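Local coordinates for protein 4-amino-4-deoxychorismate lyase (Legionella pneumophila, PDB 3LUL) that belongs to the class IV aminotransferase family of pyridoxal phosphate enzymes and carries the cofactor covalently bound, at residues C177-L182 with I201-L206. Numbering follows the deposited sequence.
Sequences CANLFL and ITRARL
F181 reaches from strand 179-182 to helix 201-206 and meets two residues one turn apart, R203 and L206. In the conformer of L206 described here, one of two, CD1 lies over one ring face, 4.2 Å from the F181 centroid and 14° off its normal, a CH-pi contact. The other methyl comes closer to the ring carbons, with L206 CD2 3.6 Å from F181 CE2. R203 adds its aliphatic part, and its CG approaches F181 CZ obliquely at 3.9 Å.

The chain of R203 leaves the helix with CG anti to the backbone N (chi1 170°) and stays extended as far as NE. It crosses the N179 side chain at about a right angle, and R203 CB comes 3.6 Å from N179 OD1. The guanidinium lies beyond, where NH2 forms a salt bridge with E219. One water bridges the two segments: it accepts from R203 N (2.9 Å) and can donate to N179 OD1 (2.8 Å), though other acceptors compete for its protons. N179 ND2 bonds to L198 O, which helps to fix the amide's rotation.

The first turn of the helix holds the cofactor phosphate, a common role for a helix N-terminus: I201 N and T202 OG1 bond to phosphate oxygens of the modified lysine at position 141. The strand pairs antiparallel with both 187-190 and 232-237, where F234 meets the F181 ring and touches L206. Helix 201-212 packs on this sheet through a buried contact, and I201 touches helix 43-57.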
loop_
_atom_site.group_PDB
_atom_site.type_symbol
_atom_site.label_atom_id
_atom_site.label_comp_id
_atom_site.label_asym_id
_atom_site.label_seq_id
_atom_site.Cartn_x
_atom_site.Cartn_y
_atom_site.Cartn_z
ATOM N N CYS B 177 -11.052 2.234 -8.485
ATOM C CA CYS B 177 -12.067 1.347 -7.910
ATOM C C CYS B 177 -12.854 0.506 -8.906
ATOM O O CYS B 177 -13.830 -0.135 -8.524
ATOM C CB CYS B 177 -13.042 2.222 -7.104
ATOM S SG CYS B 177 -14.031 3.308 -8.147
ATOM N N ALA B 178 -12.420 0.453 -10.161
ATOM C CA ALA B 178 -13.227 -0.148 -11.198
ATOM C C ALA B 178 -12.397 -0.563 -12.403
ATOM O O ALA B 178 -11.328 0.018 -12.673
ATOM C CB ALA B 178 -14.365 0.820 -11.601
ATOM N N ASN B 179 -12.867 -1.615 -13.081
ATOM C CA ASN B 179 -12.305 -2.036 -14.342
ATOM C C ASN B 179 -12.881 -1.160 -15.458
ATOM O O ASN B 179 -13.958 -0.567 -15.306
ATOM C CB ASN B 179 -12.612 -3.517 -14.607
ATOM C CG ASN B 179 -11.850 -4.455 -13.652
ATOM O OD1 ASN B 179 -12.449 -5.142 -12.847
ATOM N ND2 ASN B 179 -10.516 -4.446 -13.738
ATOM N N LEU B 180 -12.156 -1.104 -16.563
ATOM C CA LEU B 180 -12.546 -0.315 -17.737
ATOM C C LEU B 180 -12.861 -1.160 -18.940
ATOM O O LEU B 180 -12.156 -2.114 -19.262
ATOM C CB LEU B 180 -11.428 0.651 -18.128
ATOM C CG LEU B 180 -11.765 1.622 -19.277
ATOM C CD1 LEU B 180 -11.152 3.007 -19.051
ATOM C CD2 LEU B 180 -11.266 1.090 -20.583
ATOM N N PHE B 181 -13.914 -0.751 -19.653
ATOM C CA PHE B 181 -14.351 -1.349 -20.919
ATOM C C PHE B 181 -14.495 -0.201 -21.911
ATOM O O PHE B 181 -14.818 0.929 -21.529
ATOM C CB PHE B 181 -15.712 -2.049 -20.752
ATOM C CG PHE B 181 -15.629 -3.418 -20.093
ATOM C CD1 PHE B 181 -15.555 -3.541 -18.715
ATOM C CD2 PHE B 181 -15.712 -4.562 -20.845
ATOM C CE1 PHE B 181 -15.509 -4.775 -18.115
ATOM C CE2 PHE B 181 -15.661 -5.811 -20.241
ATOM C CZ PHE B 181 -15.542 -5.906 -18.873
ATOM N N LEU B 182 -14.288 -0.485 -23.184
ATOM C CA LEU B 182 -14.733 0.432 -24.223
ATOM C C LEU B 182 -15.477 -0.294 -25.308
ATOM O O LEU B 182 -15.423 -1.524 -25.427
ATOM C CB LEU B 182 -13.559 1.229 -24.756
ATOM C CG LEU B 182 -12.405 0.457 -25.344
ATOM C CD1 LEU B 182 -12.775 0.231 -26.782
ATOM C CD2 LEU B 182 -11.019 1.164 -25.249
ATOM N N ILE B 201 -14.747 -9.077 -10.293
ATOM C CA ILE B 201 -15.873 -10.011 -10.376
ATOM C C ILE B 201 -16.897 -9.507 -11.402
ATOM O O ILE B 201 -17.475 -10.300 -12.126
ATOM C CB ILE B 201 -16.529 -10.235 -8.998
ATOM C CG1 ILE B 201 -15.560 -11.063 -8.113
ATOM C CG2 ILE B 201 -17.898 -10.959 -9.085
ATOM C CD1 ILE B 201 -15.896 -11.011 -6.631
ATOM N N THR B 202 -17.141 -8.204 -11.421
ATOM C CA THR B 202 -18.163 -7.649 -12.293
ATOM C C THR B 202 -17.698 -7.794 -13.724
ATOM O O THR B 202 -18.457 -8.229 -14.594
ATOM C CB THR B 202 -18.525 -6.190 -11.908
ATOM O OG1 THR B 202 -18.755 -6.103 -10.495
ATOM C CG2 THR B 202 -19.797 -5.722 -12.615
ATOM N N ARG B 203 -16.434 -7.457 -13.948
ATOM C CA ARG B 203 -15.738 -7.665 -15.227
ATOM C C ARG B 203 -15.898 -9.099 -15.709
ATOM O O ARG B 203 -16.263 -9.343 -16.848
ATOM C CB ARG B 203 -14.243 -7.327 -15.053
ATOM C CG ARG B 203 -13.314 -7.718 -16.206
ATOM C CD ARG B 203 -11.825 -7.579 -15.845
ATOM N NE ARG B 203 -10.946 -7.845 -16.992
ATOM C CZ ARG B 203 -10.629 -9.061 -17.470
ATOM N NH1 ARG B 203 -11.096 -10.165 -16.916
ATOM N NH2 ARG B 203 -9.869 -9.170 -18.548
ATOM N N ALA B 204 -15.597 -10.057 -14.830
ATOM C CA ALA B 204 -15.718 -11.486 -15.166
ATOM C C ALA B 204 -17.149 -11.883 -15.545
ATOM O O ALA B 204 -17.364 -12.645 -16.508
ATOM C CB ALA B 204 -15.230 -12.344 -13.971
ATOM N N ARG B 205 -18.126 -11.387 -14.779
ATOM C CA ARG B 205 -19.555 -11.667 -15.046
ATOM C C ARG B 205 -19.980 -11.103 -16.395
ATOM O O ARG B 205 -20.689 -11.758 -17.160
ATOM C CB ARG B 205 -20.459 -11.083 -13.957
ATOM C CG ARG B 205 -20.383 -11.797 -12.583
ATOM C CD ARG B 205 -21.059 -10.923 -11.536
ATOM N NE ARG B 205 -22.434 -10.629 -11.940
ATOM C CZ ARG B 205 -23.138 -9.546 -11.595
ATOM N NH1 ARG B 205 -22.647 -8.619 -10.781
ATOM N NH2 ARG B 205 -24.386 -9.412 -12.051
ATOM N N LEU B 206 -19.528 -9.892 -16.686
ATOM C CA LEU B 206 -19.867 -9.222 -17.939
ATOM C C LEU B 206 -19.322 -10.010 -19.140
ATOM O O LEU B 206 -20.031 -10.248 -20.110
ATOM C CB LEU B 206 -19.334 -7.784 -17.914
ATOM C CG LEU B 206 -19.775 -6.825 -19.005
ATOM C CD1 LEU B 206 -19.629 -5.426 -18.494
ATOM C CD2 LEU B 206 -19.006 -7.026 -20.304
HETATM O O HOH W 1 -15.147 -5.443 -12.321
#